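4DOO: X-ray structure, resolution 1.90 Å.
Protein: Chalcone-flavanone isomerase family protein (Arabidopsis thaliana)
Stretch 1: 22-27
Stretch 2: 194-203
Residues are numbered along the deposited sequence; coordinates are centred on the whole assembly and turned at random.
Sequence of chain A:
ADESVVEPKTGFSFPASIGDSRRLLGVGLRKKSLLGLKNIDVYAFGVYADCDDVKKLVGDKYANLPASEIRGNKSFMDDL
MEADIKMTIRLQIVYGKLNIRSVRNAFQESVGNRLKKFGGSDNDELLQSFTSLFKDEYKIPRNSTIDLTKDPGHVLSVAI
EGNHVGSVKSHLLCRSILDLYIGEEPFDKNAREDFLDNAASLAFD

Stretch 1 (22-27) RRLLGV
Stretch 2 194-203: DFLDNAASLA

Residues 22-27 form an extended strand, which continues beyond Val 27, and pack against a helix that is already under way at Asp 194 and carries the contact residues as far as Leu 202. The two run roughly antiparallel, their N-to-C directions 151° apart and their axes 6.1 Å apart at closest approach. They draw closer from Arg 23 toward Gly 26: the CA atoms of Arg 23 and Leu 202 are 8.8 Å apart, those of Gly 26 and Phe 195 only 4.5 Å. Helical backbone bonds include Asn 198 N to Asp 194 O at 2.9 Å and Leu 202 N to Asn 198 O at 2.8 Å.

Arg 22 (phi/psi -102/109) points its CA-to-CB bond away from the helix and takes no part in the contact. Arg 23 (-95/138) points toward it. With chi1 and chi2 both m and chi3 t, its aliphatic portion reaches Leu 202: CG of Arg 23 lies 4.2 Å from CD1 of Leu 202. A long side chain can thus contribute methylene surface. Leu 24 (-72/122; chi1 t, chi2 p) turns away again, as strand alternation dictates.

Leu 25 is the center of the contact, burying 135 Å² of the 355 Å² total. Its mt rotamer (chi1 -56°, chi2 179°) spreads a branched apolar side chain across successive turns of the helix. CB of Leu 25 is 3.8 Å from CD2 of Phe 195, whose chi1 is t and chi2 -87°; CD1 of Leu 25 is 4.0 Å from CB of Ala 199, and CD2 of Leu 25 is 4.1 Å from CD2 of Leu 202 (chi1 t, chi2 p). CD2 of Leu 25 also lies 3.8 Å from CB of Asn 198.

The backbone of Leu 25 departs from regular strand values, with phi/psi -112/-20. The carbonyl O of Leu 25 accepts a hydrogen bond from ND2 of Asn 198 at 2.8 Å, nearly linear at 167°. Asn 198 suits this place because its amide can donate; chi1 is m and chi2 -41°. The same Leu 25 O receives a CA-H...O contact from CA of Phe 195 at 3.5 Å.

Gly 26 (-159/146) permits the close approach: its CA lies 4.4 Å from both N of Phe 195 and CB of Asp 194, and an ideal CB on Gly 26 would come within 3.3 Å of CB of Phe 195, a tight fit.

Val 27 (-131/133, chi1 t) points away, yet its backbone is linked to the helix through water. Water 1 O accepts from Val 27 N at 2.9 Å and donates to OD1 of Asp 194 at 2.5 Å, so the carboxylate (chi1 m) serves as the acceptor that completes the bridge.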

# COMPACT_ATOMS: atom_id res chain seq x y z
N ARG A 22 -13.20 -6.31 -0.69
CA ARG A 22 -12.09 -5.38 -0.52
C ARG A 22 -12.43 -4.02 -1.11
O ARG A 22 -12.48 -3.86 -2.33
CB ARG A 22 -10.85 -5.95 -1.19
CG ARG A 22 -9.56 -5.38 -0.66
CD ARG A 22 -8.43 -6.34 -0.89
NE ARG A 22 -8.76 -7.66 -0.37
CZ ARG A 22 -7.85 -8.59 -0.08
NH1 ARG A 22 -6.56 -8.33 -0.27
NH2 ARG A 22 -8.24 -9.77 0.39
N ARG A 23 -12.64 -3.02 -0.25
CA ARG A 23 -13.02 -1.70 -0.72
C ARG A 23 -11.89 -0.70 -0.90
O ARG A 23 -11.00 -0.59 -0.06
CB ARG A 23 -14.05 -1.07 0.22
CG ARG A 23 -15.25 -1.95 0.51
CD ARG A 23 -16.01 -2.36 -0.75
NE ARG A 23 -17.06 -3.33 -0.44
CZ ARG A 23 -18.10 -3.08 0.36
NH1 ARG A 23 -18.23 -1.89 0.94
NH2 ARG A 23 -18.98 -4.04 0.62
N LEU A 24 -11.94 0.04 -2.01
CA LEU A 24 -10.94 1.07 -2.28
C LEU A 24 -11.22 2.22 -1.31
O LEU A 24 -12.32 2.77 -1.30
CB LEU A 24 -11.08 1.58 -3.72
CG LEU A 24 -10.14 2.71 -4.13
CD1 LEU A 24 -8.69 2.23 -4.05
CD2 LEU A 24 -10.48 3.16 -5.56
N LEU A 25 -10.22 2.57 -0.51
CA LEU A 25 -10.38 3.64 0.47
C LEU A 25 -9.56 4.89 0.16
O LEU A 25 -9.86 5.98 0.67
CB LEU A 25 -10.02 3.12 1.86
CG LEU A 25 -10.78 1.88 2.35
CD1 LEU A 25 -10.27 1.50 3.72
CD2 LEU A 25 -12.28 2.17 2.40
N GLY A 26 -8.53 4.75 -0.66
CA GLY A 26 -7.72 5.91 -0.99
C GLY A 26 -6.93 5.71 -2.27
O GLY A 26 -6.52 4.60 -2.58
N VAL A 27 -6.74 6.80 -3.00
CA VAL A 27 -5.99 6.76 -4.25
C VAL A 27 -4.96 7.88 -4.25
O VAL A 27 -5.29 9.02 -3.91
CB VAL A 27 -6.94 6.94 -5.46
CG1 VAL A 27 -6.13 7.07 -6.75
CG2 VAL A 27 -7.87 5.74 -5.55
N ASP A 194 -7.56 10.33 3.05
CA ASP A 194 -8.77 9.75 2.50
C ASP A 194 -8.92 8.32 3.01
O ASP A 194 -10.02 7.88 3.33
CB ASP A 194 -8.73 9.74 0.97
CG ASP A 194 -8.92 11.12 0.37
OD1 ASP A 194 -8.74 11.27 -0.86
OD2 ASP A 194 -9.25 12.05 1.13
N PHE A 195 -7.81 7.59 3.07
CA PHE A 195 -7.85 6.21 3.54
C PHE A 195 -8.36 6.13 4.97
O PHE A 195 -9.24 5.32 5.27
CB PHE A 195 -6.46 5.56 3.43
CG PHE A 195 -6.37 4.22 4.12
CD1 PHE A 195 -6.06 4.14 5.47
CD2 PHE A 195 -6.60 3.05 3.42
CE1 PHE A 195 -5.99 2.90 6.12
CE2 PHE A 195 -6.53 1.81 4.05
CZ PHE A 195 -6.23 1.74 5.41
N LEU A 196 -7.81 6.96 5.84
CA LEU A 196 -8.20 6.97 7.25
C LEU A 196 -9.64 7.46 7.42
O LEU A 196 -10.38 6.93 8.25
CB LEU A 196 -7.23 7.85 8.05
CG LEU A 196 -5.79 7.33 8.08
CD1 LEU A 196 -4.88 8.34 8.80
CD2 LEU A 196 -5.76 5.98 8.79
N ASP A 197 -10.03 8.46 6.64
CA ASP A 197 -11.39 8.98 6.71
C ASP A 197 -12.38 7.89 6.31
O ASP A 197 -13.37 7.66 7.00
CB ASP A 197 -11.59 10.18 5.77
CG ASP A 197 -10.96 11.47 6.29
OD1 ASP A 197 -10.66 11.56 7.49
OD2 ASP A 197 -10.78 12.41 5.47
N ASN A 198 -12.10 7.21 5.20
CA ASN A 198 -13.00 6.17 4.72
C ASN A 198 -12.94 4.88 5.54
O ASN A 198 -13.93 4.16 5.63
CB ASN A 198 -12.75 5.89 3.23
CG ASN A 198 -13.07 7.10 2.36
OD1 ASN A 198 -14.06 7.79 2.58
ND2 ASN A 198 -12.23 7.35 1.35
N ALA A 199 -11.78 4.59 6.12
CA ALA A 199 -11.65 3.39 6.95
C ALA A 199 -12.50 3.60 8.20
O ALA A 199 -13.13 2.67 8.71
CB ALA A 199 -10.18 3.15 7.34
N ALA A 200 -12.52 4.84 8.69
CA ALA A 200 -13.29 5.18 9.88
C ALA A 200 -14.78 5.09 9.61
O ALA A 200 -15.57 4.76 10.50
CB ALA A 200 -12.93 6.59 10.35
N SER A 201 -15.17 5.38 8.37
CA SER A 201 -16.58 5.35 7.97
C SER A 201 -17.05 3.95 7.58
O SER A 201 -18.22 3.62 7.73
CB SER A 201 -16.82 6.29 6.79
OG SER A 201 -16.44 7.62 7.09
N LEU A 202 -16.13 3.15 7.05
CA LEU A 202 -16.43 1.81 6.57
C LEU A 202 -17.21 0.91 7.52
O LEU A 202 -18.02 0.09 7.07
CB LEU A 202 -15.13 1.12 6.15
CG LEU A 202 -15.23 -0.18 5.34
CD1 LEU A 202 -16.10 0.05 4.11
CD2 LEU A 202 -13.84 -0.63 4.94
N ALA A 203 -17.00 1.05 8.82
CA ALA A 203 -17.70 0.22 9.78
C ALA A 203 -19.18 0.55 9.91
O ALA A 203 -19.95 -0.23 10.48
CB ALA A 203 -17.03 0.32 11.15
O HOH W 1 -8.08 9.33 -2.35